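Local atomic coordinates of aminoglycoside N(3)-acetyltransferase, AAC(3)-IVa (Escherichia coli, PDB entry 6MN3), a protein that catalyses transfer of an acetyl group from acetyl-CoA to the N3 amine of 2-deoxystreptamine antibiotics, probably conferring resistance to gentamicin, tobramycin and apramycin among others. Residues G24-V29 against T59-S64; E137-V142 against L220-D225; I240-P245 against A254-I259. One frame throughout, in Å; residues are numbered along the deposited sequence.

How the interactions relate
Three contacts of one chain illustrate how chemistry follows place in the fold. Interaction 1 is almost wholly buried and joins two parallel strands by backbone bonds and branched apolar side chains. Interaction 2, partly buried, holds the next strand of the same mixed sheet, with two antiparallel bridges, and a salt-bridge network where the segments leave the sheet. The two touch directly: Val26 and Leu28 exchange backbone bonds with Gln141, and Leu27 packs on Leu220. Interaction 3, also partly buried, lies far from the centre of the chain, its nearest atoms about 10 Å from interaction 2; there a loop and a helix meet through one weak arginine bond and a leucine contact, beside a zinc ion bound by the loop.

Interaction 1 of 3, residues G24-V29 against T59-S64; sequences GGVLLV and TLVMPS
Val26, Leu27 and Leu28 pair with Thr59, Leu60 and Val61 as neighbouring parallel strands inside the mixed sheet of this Antibiotic_NAT fold, and helix 42-54 lies in the connection between them. The short strand axes are twisted by 24°, and four backbone bonds zip them together, from Thr59 N to Gly25 O at one end to Val29 N to Val61 O (2.9 Å) at the other. Shape does the rest. On the face carrying Val26, Leu28 and Val61, the two methyls of Val61 straddle the gap between the residues opposite: CG2 meets Val26 CG1 at 4.0 Å, while CG1 turns to Leu28 CD1. Leu28 CG stands anti to the backbone N (chi1 169°), and beyond it CD1 bends back over the neighbouring strand, lying 3.4 Å from Val61 O and also against Pro63 CD. Phe106 of strand 106-109 packs on both Leu28 and Val61. The face of Leu27 and Leu60 is filled differently. Leu60 CD1 is the bump there, leaning into the angle between Val29 CG2, at 3.6 Å, and the carbonyl oxygen of Leu27 and touching both, with the side chains of Val29 and Leu60 slanting across each other. Leu54 of helix 42-54 touches both Leu27 and Leu60 on this face. Where the ladder runs out, Met62 CG lies near Val29 O, and the Pro63 ring sets its CD 3.3 Å from that same oxygen.

Interaction 2 of 3, residues E137-V142 against L220-D225; sequences ELDGQV and LIRSRD
Gln141 and Val142 run antiparallel to Ile221 and Arg222, with Gln141 facing Arg222 as a non-hydrogen-bonded pair and Val142 facing Ile221 as a hydrogen-bonded one. Val142 N reaches Ile221 O at 2.8 Å and Ile221 N returns the bond to Val142 O. Beyond the bridge, Ser223 N, in the first turn of helix 223-236, binds Gly140 O, which also accepts from a water shared with Asp139 OD1 and Arg224 N. Asp139, at positive phi, closes helix 131-137 in a Schellman motif. Its carboxylate serves two arginines. OD1 lies 2.6 Å from Arg222 NH1 in a salt bridge, the planes turned 80° apart; NH1 also gives Asp139 OD2 a weak bond (3.0 Å), and Asp225 pairs with Arg222 NE. Against Arg224 the carboxylate is stacked nearly parallel, OD1 over one face and 3.8 Å from Arg224 NH1, a long contact of charges alone. Arg224 NH2 meets Glu137 O from above the carbonyl plane, at 3.3 Å, while its NE is held by His136 O. On the face of Gln141, Leu220 CD1 rests on Gln141 CB; on that of Val142, Val142 CG2 lies against Ser223 CB. Strand 141-145 is flanked by strands 26-31 and 216-222, while Ile226 of helix 223-236 packs on Val142 and Ile221.

Interaction 3 of 3, residues I240-P245 against A254-I259; sequences IFLHPP and AARQSI. With ZN (zinc ion), chain D.
Arg256 presents its flat guanidinium to the loop that carries His243: Leu242 CB lies over one face, and His243 O and Pro244 CA sit at the edge, near the plane. Pro245 CD approaches the same group obliquely, 3.3 Å from Arg256 NH2, with the proline and arginine side chains crossing at about a right angle. From the edge, Arg256 NH2 gives His243 O a weak bond of 3.0 Å, its N-H angle only 123°. The arginine gets there by a folded path: CG is anti to the backbone N (chi1 -179°), but the chain then bends at chi2 and chi3, and the guanidinium meets the loop with NH2 near His243 O. Its NE is buried by the contact and has no polar partner in the model.

The other flat group of the loop, the His243 imidazole, turns away from residues 254-259 and binds zinc through ND1 at 2.2 Å. Cys191, Cys249 and Cys252 complete a site of three cysteines and one histidine, in which the last two form a CxxC pair just before and within helix 250-257. The metal therefore ties the loop, the helix and Cys191, far off in the sequence, together, and the Arg256 contact joins the same loop to the same helix by a second route, through the carbonyl of the zinc-binding histidine. Leu242 points toward the helix and forks over it, CD2 resting on Ala255 CB at 4.1 Å and CD1 lying near the Arg256 backbone N. Tyr166 packs on both Leu242 and Ala255, while Leu239 touches the Arg256 side chain.

Interaction 1 of 3, residues G24-V29 against T59-S64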
ATOM      1  N   GLY A  24     -12.964  -9.933  10.083  1.00 37.22           N
ATOM      2  CA  GLY A  24     -12.043 -10.297  11.137  1.00 34.34           C
ATOM      3  C   GLY A  24     -10.592 -10.393  10.721  1.00 34.47           C
ATOM      4  O   GLY A  24      -9.743 -10.691  11.566  1.00 31.86           O
ATOM      5  N   GLY A  25     -10.275 -10.147   9.451  1.00 33.37           N
ATOM      6  CA  GLY A  25      -8.918 -10.250   8.962  1.00 28.32           C
ATOM      7  C   GLY A  25      -8.190  -8.920   8.984  1.00 34.98           C
ATOM      8  O   GLY A  25      -8.689  -7.903   9.467  1.00 32.58           O
ATOM      9  N   VAL A  26      -6.972  -8.945   8.453  1.00 34.75           N
ATOM     10  CA  VAL A  26      -6.165  -7.747   8.272  1.00 31.21           C
ATOM     11  C   VAL A  26      -6.246  -7.348   6.807  1.00 32.02           C
ATOM     12  O   VAL A  26      -6.062  -8.188   5.919  1.00 34.85           O
ATOM     13  CB  VAL A  26      -4.709  -7.983   8.706  1.00 32.64           C
ATOM     14  CG1 VAL A  26      -3.855  -6.771   8.389  1.00 26.21           C
ATOM     15  CG2 VAL A  26      -4.651  -8.303  10.189  1.00 29.17           C
ATOM     16  N   LEU A  27      -6.532  -6.071   6.551  1.00 30.15           N
ATOM     17  CA  LEU A  27      -6.751  -5.575   5.196  1.00 26.66           C
ATOM     18  C   LEU A  27      -5.954  -4.294   4.993  1.00 33.35           C
ATOM     19  O   LEU A  27      -6.233  -3.274   5.631  1.00 37.21           O
ATOM     20  CB  LEU A  27      -8.239  -5.335   4.938  1.00 26.71           C
ATOM     21  CG  LEU A  27      -8.618  -4.844   3.541  1.00 28.74           C
ATOM     22  CD1 LEU A  27      -8.333  -5.911   2.495  1.00 29.13           C
ATOM     23  CD2 LEU A  27     -10.077  -4.428   3.500  1.00 32.69           C
ATOM     24  N   LEU A  28      -4.962  -4.349   4.104  1.00 26.18           N
ATOM     25  CA  LEU A  28      -4.189  -3.180   3.706  1.00 23.61           C
ATOM     26  C   LEU A  28      -4.799  -2.611   2.432  1.00 26.81           C
ATOM     27  O   LEU A  28      -4.927  -3.323   1.429  1.00 28.41           O
ATOM     28  CB  LEU A  28      -2.720  -3.534   3.487  1.00 27.25           C
ATOM     29  CG  LEU A  28      -1.877  -2.443   2.826  1.00 30.83           C
ATOM     30  CD1 LEU A  28      -1.778  -1.222   3.729  1.00 27.24           C
ATOM     31  CD2 LEU A  28      -0.491  -2.968   2.464  1.00 31.61           C
ATOM     32  N   VAL A  29      -5.171  -1.335   2.468  1.00 24.04           N
ATOM     33  CA  VAL A  29      -5.945  -0.715   1.400  1.00 26.42           C
ATOM     34  C   VAL A  29      -5.143   0.430   0.802  1.00 35.41           C
ATOM     35  O   VAL A  29      -4.813   1.399   1.499  1.00 25.13           O
ATOM     36  CB  VAL A  29      -7.308  -0.216   1.902  1.00 29.52           C
ATOM     37  CG1 VAL A  29      -8.038   0.527   0.794  1.00 25.19           C
ATOM     38  CG2 VAL A  29      -8.137  -1.380   2.410  1.00 32.19           C
ATOM     39  N   THR A  59      -8.822  -5.657  11.276  1.00 33.84           N
ATOM     40  CA  THR A  59      -7.913  -4.526  11.388  1.00 32.01           C
ATOM     41  C   THR A  59      -7.677  -3.936  10.008  1.00 31.67           C
ATOM     42  O   THR A  59      -7.319  -4.660   9.072  1.00 37.75           O
ATOM     43  CB  THR A  59      -6.586  -4.940  12.025  1.00 31.28           C
ATOM     44  OG1 THR A  59      -6.833  -5.460  13.336  1.00 33.98           O
ATOM     45  CG2 THR A  59      -5.651  -3.742  12.127  1.00 29.84           C
ATOM     46  N   LEU A  60      -7.882  -2.628   9.886  1.00 33.21           N
ATOM     47  CA  LEU A  60      -7.739  -1.910   8.626  1.00 29.55           C
ATOM     48  C   LEU A  60      -6.423  -1.147   8.622  1.00 32.94           C
ATOM     49  O   LEU A  60      -6.127  -0.414   9.569  1.00 35.89           O
ATOM     50  CB  LEU A  60      -8.908  -0.945   8.423  1.00 25.43           C
ATOM     51  CG  LEU A  60      -8.809   0.037   7.259  1.00 27.82           C
ATOM     52  CD1 LEU A  60      -8.786  -0.712   5.935  1.00 21.52           C
ATOM     53  CD2 LEU A  60      -9.968   1.023   7.311  1.00 23.06           C
ATOM     54  N   VAL A  61      -5.638  -1.319   7.560  1.00 34.70           N
ATOM     55  CA  VAL A  61      -4.326  -0.695   7.444  1.00 35.02           C
ATOM     56  C   VAL A  61      -4.263   0.097   6.146  1.00 39.45           C
ATOM     57  O   VAL A  61      -4.769  -0.347   5.111  1.00 37.16           O
ATOM     58  CB  VAL A  61      -3.187  -1.735   7.497  1.00 34.29           C
ATOM     59  CG1 VAL A  61      -1.855  -1.041   7.718  1.00 28.63           C
ATOM     60  CG2 VAL A  61      -3.446  -2.761   8.591  1.00 37.72           C
ATOM     61  N   MET A  62      -3.636   1.268   6.203  1.00 38.00           N
ATOM     62  CA  MET A  62      -3.454   2.131   5.047  1.00 31.59           C
ATOM     63  C   MET A  62      -2.072   2.762   5.090  1.00 33.69           C
ATOM     64  O   MET A  62      -1.534   3.018   6.175  1.00 33.31           O
ATOM     65  CB  MET A  62      -4.507   3.247   4.993  1.00 30.30           C
ATOM     66  CG  MET A  62      -5.919   2.769   4.769  1.00 32.37           C
ATOM     67  SD  MET A  62      -7.024   4.168   4.558  1.00 40.64           S
ATOM     68  CE  MET A  62      -8.607   3.401   4.885  1.00 40.80           C
ATOM     69  N   PRO A  63      -1.474   3.023   3.930  1.00 36.21           N
ATOM     70  CA  PRO A  63      -0.241   3.814   3.908  1.00 37.05           C
ATOM     71  C   PRO A  63      -0.508   5.216   4.433  1.00 41.11           C
ATOM     72  O   PRO A  63      -1.618   5.743   4.320  1.00 40.62           O
ATOM     73  CB  PRO A  63       0.148   3.830   2.425  1.00 39.90           C
ATOM     74  CG  PRO A  63      -1.125   3.556   1.696  1.00 41.45           C
ATOM     75  CD  PRO A  63      -1.904   2.627   2.578  1.00 37.92           C
ATOM     76  N   SER A  64       0.524   5.819   5.021  1.00 51.17           N
ATOM     77  CA  SER A  64       0.342   7.101   5.689  1.00 52.00           C
ATOM     78  C   SER A  64       1.653   7.865   5.819  1.00 56.52           C
ATOM     79  O   SER A  64       1.911   8.483   6.857  1.00 60.72           O
ATOM     80  CB  SER A  64      -0.279   6.883   7.072  1.00 52.24           C
ATOM     81  OG  SER A  64      -0.823   8.084   7.589  1.00 62.08           O
TER

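Interaction 2 of 3, residues E137-V142 against L220-D225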
ATOM      1  N   GLU A 137       2.950 -11.198   7.415  1.00 45.34           N
ATOM      2  CA  GLU A 137       3.083 -12.273   8.390  1.00 50.01           C
ATOM      3  C   GLU A 137       1.770 -12.580   9.100  1.00 52.83           C
ATOM      4  O   GLU A 137       1.634 -13.662   9.681  1.00 58.36           O
ATOM      5  CB  GLU A 137       4.179 -11.931   9.404  1.00 52.75           C
ATOM      6  CG  GLU A 137       3.684 -11.422  10.746  1.00 66.97           C
ATOM      7  CD  GLU A 137       4.814 -11.219  11.741  1.00 79.06           C
ATOM      8  OE1 GLU A 137       5.820 -11.959  11.664  1.00 79.08           O
ATOM      9  OE2 GLU A 137       4.699 -10.319  12.599  1.00 79.54           O
ATOM     10  N   LEU A 138       0.802 -11.666   9.058  1.00 50.15           N
ATOM     11  CA  LEU A 138      -0.515 -11.900   9.632  1.00 51.34           C
ATOM     12  C   LEU A 138      -1.526 -12.377   8.596  1.00 50.15           C
ATOM     13  O   LEU A 138      -2.731 -12.356   8.866  1.00 53.87           O
ATOM     14  CB  LEU A 138      -1.023 -10.631  10.322  1.00 49.53           C
ATOM     15  CG  LEU A 138      -0.403 -10.339  11.691  1.00 52.74           C
ATOM     16  CD1 LEU A 138      -0.305  -8.845  11.931  1.00 52.06           C
ATOM     17  CD2 LEU A 138      -1.199 -11.007  12.800  1.00 51.75           C
ATOM     18  N   ASP A 139      -1.058 -12.802   7.420  1.00 41.41           N
ATOM     19  CA  ASP A 139      -1.914 -13.341   6.361  1.00 41.97           C
ATOM     20  C   ASP A 139      -2.944 -12.315   5.893  1.00 35.03           C
ATOM     21  O   ASP A 139      -4.097 -12.645   5.608  1.00 33.60           O
ATOM     22  CB  ASP A 139      -2.596 -14.637   6.806  1.00 49.71           C
ATOM     23  CG  ASP A 139      -2.926 -15.548   5.641  1.00 58.29           C
ATOM     24  OD1 ASP A 139      -2.414 -15.301   4.530  1.00 52.37           O
ATOM     25  OD2 ASP A 139      -3.695 -16.514   5.837  1.00 64.57           O
ATOM     26  N   GLY A 140      -2.522 -11.062   5.797  1.00 33.01           N
ATOM     27  CA  GLY A 140      -3.434 -10.001   5.430  1.00 32.49           C
ATOM     28  C   GLY A 140      -3.831 -10.036   3.966  1.00 34.43           C
ATOM     29  O   GLY A 140      -3.246 -10.728   3.130  1.00 29.52           O
ATOM     30  N   GLN A 141      -4.871  -9.265   3.661  1.00 32.26           N
ATOM     31  CA  GLN A 141      -5.330  -9.043   2.301  1.00 27.23           C
ATOM     32  C   GLN A 141      -4.942  -7.639   1.859  1.00 30.70           C
ATOM     33  O   GLN A 141      -4.926  -6.700   2.660  1.00 34.61           O
ATOM     34  CB  GLN A 141      -6.848  -9.214   2.191  1.00 30.41           C
ATOM     35  CG  GLN A 141      -7.339 -10.646   2.293  1.00 33.69           C
ATOM     36  CD  GLN A 141      -8.853 -10.737   2.238  1.00 35.86           C
ATOM     37  OE1 GLN A 141      -9.552 -10.166   3.076  1.00 39.43           O
ATOM     38  NE2 GLN A 141      -9.368 -11.449   1.242  1.00 29.06           N
ATOM     39  N   VAL A 142      -4.626  -7.502   0.575  1.00 26.55           N
ATOM     40  CA  VAL A 142      -4.273  -6.217  -0.017  1.00 26.79           C
ATOM     41  C   VAL A 142      -5.383  -5.830  -0.983  1.00 25.53           C
ATOM     42  O   VAL A 142      -5.680  -6.567  -1.932  1.00 26.97           O
ATOM     43  CB  VAL A 142      -2.913  -6.266  -0.727  1.00 27.52           C
ATOM     44  CG1 VAL A 142      -2.603  -4.919  -1.361  1.00 28.10           C
ATOM     45  CG2 VAL A 142      -1.817  -6.657   0.254  1.00 34.11           C
ATOM     46  N   LEU A 220      -8.292  -7.448  -5.254  1.00 25.87           N
ATOM     47  CA  LEU A 220      -8.054  -7.977  -3.918  1.00 26.12           C
ATOM     48  C   LEU A 220      -7.184  -9.220  -4.025  1.00 26.42           C
ATOM     49  O   LEU A 220      -7.569 -10.195  -4.676  1.00 25.27           O
ATOM     50  CB  LEU A 220      -9.375  -8.301  -3.220  1.00 22.59           C
ATOM     51  CG  LEU A 220      -9.273  -8.937  -1.836  1.00 25.26           C
ATOM     52  CD1 LEU A 220      -8.682  -7.958  -0.836  1.00 22.54           C
ATOM     53  CD2 LEU A 220     -10.638  -9.410  -1.391  1.00 19.61           C
ATOM     54  N   ILE A 221      -6.013  -9.181  -3.389  1.00 26.69           N
ATOM     55  CA  ILE A 221      -5.039 -10.266  -3.437  1.00 28.95           C
ATOM     56  C   ILE A 221      -4.520 -10.513  -2.029  1.00 30.53           C
ATOM     57  O   ILE A 221      -4.281  -9.567  -1.271  1.00 32.13           O
ATOM     58  CB  ILE A 221      -3.858  -9.953  -4.384  1.00 32.69           C
ATOM     59  CG1 ILE A 221      -4.332  -9.262  -5.668  1.00 34.62           C
ATOM     60  CG2 ILE A 221      -3.090 -11.220  -4.715  1.00 38.27           C
ATOM     61  CD1 ILE A 221      -4.164  -7.752  -5.651  1.00 32.96           C
ATOM     62  N   ARG A 222      -4.343 -11.787  -1.679  1.00 23.98           N
ATOM     63  CA  ARG A 222      -3.690 -12.124  -0.422  1.00 25.94           C
ATOM     64  C   ARG A 222      -2.245 -11.643  -0.441  1.00 27.49           C
ATOM     65  O   ARG A 222      -1.530 -11.832  -1.430  1.00 30.35           O
ATOM     66  CB  ARG A 222      -3.740 -13.631  -0.184  1.00 30.47           C
ATOM     67  CG  ARG A 222      -5.034 -14.123   0.441  1.00 40.30           C
ATOM     68  CD  ARG A 222      -5.119 -15.641   0.390  1.00 42.14           C
ATOM     69  NE  ARG A 222      -3.817 -16.269   0.597  1.00 45.55           N
ATOM     70  CZ  ARG A 222      -3.344 -16.633   1.784  1.00 52.83           C
ATOM     71  NH1 ARG A 222      -4.070 -16.434   2.876  1.00 59.94           N
ATOM     72  NH2 ARG A 222      -2.148 -17.196   1.879  1.00 52.23           N
ATOM     73  N   SER A 223      -1.820 -11.012   0.657  1.00 24.08           N
ATOM     74  CA  SER A 223      -0.456 -10.498   0.734  1.00 24.79           C
ATOM     75  C   SER A 223       0.570 -11.600   0.493  1.00 30.10           C
ATOM     76  O   SER A 223       1.594 -11.372  -0.163  1.00 32.26           O
ATOM     77  CB  SER A 223      -0.220  -9.836   2.089  1.00 26.66           C
ATOM     78  OG  SER A 223       1.148  -9.511   2.262  1.00 32.06           O
ATOM     79  N   ARG A 224       0.313 -12.802   1.012  1.00 34.37           N
ATOM     80  CA  ARG A 224       1.240 -13.908   0.797  1.00 38.63           C
ATOM     81  C   ARG A 224       1.312 -14.305  -0.673  1.00 37.78           C
ATOM     82  O   ARG A 224       2.380 -14.700  -1.155  1.00 36.66           O
ATOM     83  CB  ARG A 224       0.838 -15.109   1.655  1.00 33.96           C
ATOM     84  CG  ARG A 224       0.832 -14.827   3.148  1.00 38.13           C
ATOM     85  CD  ARG A 224       2.041 -15.435   3.835  1.00 51.12           C
ATOM     86  NE  ARG A 224       1.967 -15.309   5.289  1.00 57.02           N
ATOM     87  CZ  ARG A 224       1.326 -16.162   6.082  1.00 55.17           C
ATOM     88  NH1 ARG A 224       0.699 -17.211   5.568  1.00 60.92           N
ATOM     89  NH2 ARG A 224       1.313 -15.966   7.394  1.00 50.44           N
ATOM     90  N   ASP A 225       0.197 -14.206  -1.400  1.00 31.73           N
ATOM     91  CA  ASP A 225       0.225 -14.515  -2.825  1.00 35.81           C
ATOM     92  C   ASP A 225       1.001 -13.462  -3.608  1.00 34.85           C
ATOM     93  O   ASP A 225       1.680 -13.794  -4.585  1.00 33.88           O
ATOM     94  CB  ASP A 225      -1.199 -14.643  -3.364  1.00 39.00           C
ATOM     95  CG  ASP A 225      -1.877 -15.923  -2.919  1.00 39.70           C
ATOM     96  OD1 ASP A 225      -1.161 -16.908  -2.634  1.00 40.99           O
ATOM     97  OD2 ASP A 225      -3.125 -15.948  -2.857  1.00 36.09           O
TER
HETATM   98  O   HOH W   1      -1.770 -13.018   2.886  1.00 26.73           O

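Interaction 3 of 3, residues I240-P245 against A254-I259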
ATOM      1  N   ILE A 240      13.226  -7.760 -13.327  1.00 52.98           N
ATOM      2  CA  ILE A 240      11.965  -7.903 -14.050  1.00 52.75           C
ATOM      3  C   ILE A 240      11.140  -6.624 -13.969  1.00 54.39           C
ATOM      4  O   ILE A 240      10.422  -6.275 -14.916  1.00 56.55           O
ATOM      5  CB  ILE A 240      11.184  -9.122 -13.516  1.00 51.72           C
ATOM      6  CG1 ILE A 240       9.850  -9.285 -14.249  1.00 48.43           C
ATOM      7  CG2 ILE A 240      10.954  -9.004 -12.015  1.00 53.08           C
ATOM      8  CD1 ILE A 240       9.982  -9.875 -15.633  1.00 56.22           C
ATOM      9  N   PHE A 241      11.235  -5.897 -12.858  1.00 54.11           N
ATOM     10  CA  PHE A 241      10.473  -4.675 -12.650  1.00 58.03           C
ATOM     11  C   PHE A 241      11.145  -3.441 -13.240  1.00 64.43           C
ATOM     12  O   PHE A 241      10.607  -2.337 -13.101  1.00 65.11           O
ATOM     13  CB  PHE A 241      10.235  -4.456 -11.151  1.00 60.04           C
ATOM     14  CG  PHE A 241       9.315  -5.466 -10.525  1.00 59.25           C
ATOM     15  CD1 PHE A 241       8.211  -5.940 -11.215  1.00 58.97           C
ATOM     16  CD2 PHE A 241       9.552  -5.938  -9.244  1.00 53.63           C
ATOM     17  CE1 PHE A 241       7.361  -6.866 -10.638  1.00 51.78           C
ATOM     18  CE2 PHE A 241       8.707  -6.864  -8.663  1.00 47.71           C
ATOM     19  CZ  PHE A 241       7.609  -7.329  -9.361  1.00 46.33           C
ATOM     20  N   LEU A 242      12.297  -3.594 -13.886  1.00 67.64           N
ATOM     21  CA  LEU A 242      13.042  -2.469 -14.437  1.00 71.78           C
ATOM     22  C   LEU A 242      12.717  -2.301 -15.913  1.00 75.30           C
ATOM     23  O   LEU A 242      12.774  -3.269 -16.683  1.00 76.76           O
ATOM     24  CB  LEU A 242      14.548  -2.667 -14.257  1.00 74.50           C
ATOM     25  CG  LEU A 242      15.115  -2.582 -12.840  1.00 68.11           C
ATOM     26  CD1 LEU A 242      16.620  -2.376 -12.898  1.00 63.11           C
ATOM     27  CD2 LEU A 242      14.442  -1.468 -12.047  1.00 62.93           C
ATOM     28  N   HIS A 243      12.374  -1.078 -16.302  1.00 79.39           N
ATOM     29  CA  HIS A 243      12.197  -0.778 -17.713  1.00 80.17           C
ATOM     30  C   HIS A 243      13.502  -1.041 -18.457  1.00 79.44           C
ATOM     31  O   HIS A 243      14.581  -0.713 -17.948  1.00 79.15           O
ATOM     32  CB  HIS A 243      11.775   0.680 -17.908  1.00 85.64           C
ATOM     33  CG  HIS A 243      10.295   0.875 -18.003  1.00 93.74           C
ATOM     34  ND1 HIS A 243       9.546   1.391 -16.968  1.00103.06           N
ATOM     35  CD2 HIS A 243       9.427   0.632 -19.013  1.00 97.78           C
ATOM     36  CE1 HIS A 243       8.279   1.455 -17.336  1.00 96.02           C
ATOM     37  NE2 HIS A 243       8.180   1.000 -18.571  1.00 95.91           N
ATOM     38  N   PRO A 244      13.452  -1.631 -19.648  1.00 79.36           N
ATOM     39  CA  PRO A 244      14.674  -1.800 -20.421  1.00 87.44           C
ATOM     40  C   PRO A 244      15.222  -0.450 -20.837  1.00 95.02           C
ATOM     41  O   PRO A 244      14.475   0.545 -20.917  1.00 95.36           O
ATOM     42  CB  PRO A 244      14.220  -2.626 -21.632  1.00 88.28           C
ATOM     43  CG  PRO A 244      12.760  -2.376 -21.739  1.00 83.58           C
ATOM     44  CD  PRO A 244      12.277  -2.198 -20.332  1.00 77.62           C
ATOM     45  N   PRO A 245      16.527  -0.361 -21.099  1.00102.78           N
ATOM     46  CA  PRO A 245      17.097   0.913 -21.568  1.00109.24           C
ATOM     47  C   PRO A 245      16.488   1.402 -22.871  1.00116.23           C
ATOM     48  O   PRO A 245      16.599   2.596 -23.180  1.00117.19           O
ATOM     49  CB  PRO A 245      18.591   0.594 -21.729  1.00108.17           C
ATOM     50  CG  PRO A 245      18.825  -0.597 -20.848  1.00105.16           C
ATOM     51  CD  PRO A 245      17.559  -1.394 -20.908  1.00104.08           C
ATOM     52  N   ALA A 254      18.164   4.802 -13.569  1.00 98.21           N
ATOM     53  CA  ALA A 254      18.917   5.174 -12.375  1.00 98.38           C
ATOM     54  C   ALA A 254      19.136   3.969 -11.468  1.00 98.57           C
ATOM     55  O   ALA A 254      20.214   3.814 -10.882  1.00 99.72           O
ATOM     56  CB  ALA A 254      18.194   6.290 -11.623  1.00 95.37           C
ATOM     57  N   ALA A 255      18.124   3.106 -11.339  1.00 93.62           N
ATOM     58  CA  ALA A 255      18.285   1.896 -10.540  1.00 85.38           C
ATOM     59  C   ALA A 255      19.253   0.926 -11.204  1.00 83.00           C
ATOM     60  O   ALA A 255      20.017   0.235 -10.518  1.00 82.79           O
ATOM     61  CB  ALA A 255      16.927   1.232 -10.310  1.00 81.60           C
ATOM     62  N   ARG A 256      19.239   0.865 -12.537  1.00 86.20           N
ATOM     63  CA  ARG A 256      20.166  -0.009 -13.252  1.00 89.92           C
ATOM     64  C   ARG A 256      21.613   0.407 -13.012  1.00 98.47           C
ATOM     65  O   ARG A 256      22.505  -0.446 -12.929  1.00 88.29           O
ATOM     66  CB  ARG A 256      19.844   0.002 -14.746  1.00 86.36           C
ATOM     67  CG  ARG A 256      20.741  -0.887 -15.593  1.00 88.62           C
ATOM     68  CD  ARG A 256      20.036  -2.177 -15.978  1.00 88.44           C
ATOM     69  NE  ARG A 256      18.819  -1.923 -16.746  1.00 90.40           N
ATOM     70  CZ  ARG A 256      18.007  -2.875 -17.192  1.00 90.03           C
ATOM     71  NH1 ARG A 256      18.279  -4.149 -16.950  1.00 88.67           N
ATOM     72  NH2 ARG A 256      16.920  -2.553 -17.879  1.00 89.82           N
ATOM     73  N   GLN A 257      21.861   1.713 -12.887  1.00114.65           N
ATOM     74  CA  GLN A 257      23.225   2.206 -12.713  1.00127.97           C
ATOM     75  C   GLN A 257      23.849   1.672 -11.429  1.00129.08           C
ATOM     76  O   GLN A 257      24.988   1.191 -11.431  1.00132.24           O
ATOM     77  CB  GLN A 257      23.236   3.735 -12.714  1.00137.79           C
ATOM     78  CG  GLN A 257      22.959   4.367 -14.066  1.00145.25           C
ATOM     79  CD  GLN A 257      22.847   5.877 -13.987  1.00150.84           C
ATOM     80  OE1 GLN A 257      22.630   6.440 -12.913  1.00150.15           O
ATOM     81  NE2 GLN A 257      22.991   6.542 -15.127  1.00155.59           N
ATOM     82  N   SER A 258      23.112   1.743 -10.321  1.00126.31           N
ATOM     83  CA  SER A 258      23.632   1.302  -9.031  1.00121.37           C
ATOM     84  C   SER A 258      23.607  -0.217  -8.914  1.00113.94           C
ATOM     85  O   SER A 258      23.166  -0.755  -7.893  1.00115.44           O
ATOM     86  CB  SER A 258      22.836   1.935  -7.889  1.00118.75           C
ATOM     87  OG  SER A 258      23.014   3.340  -7.860  1.00120.52           O
ATOM     88  N   ILE A 259      24.080  -0.906  -9.950  1.00109.67           N
ATOM     89  CA  ILE A 259      24.170  -2.364  -9.973  1.00 99.63           C
ATOM     90  C   ILE A 259      22.820  -3.009  -9.678  1.00 97.19           C
ATOM     91  O   ILE A 259      22.061  -3.332 -10.591  1.00 97.20           O
ATOM     92  CB  ILE A 259      25.244  -2.865  -8.988  1.00 91.22           C
ATOM     93  CG1 ILE A 259      26.626  -2.356  -9.407  1.00 88.30           C
ATOM     94  CG2 ILE A 259      25.230  -4.381  -8.910  1.00 89.04           C
ATOM     95  CD1 ILE A 259      27.552  -2.072  -8.245  1.00 84.68           C
TER
HETATM   96 ZN    ZN D 302      10.740   2.638 -15.638  1.00 76.05          ZN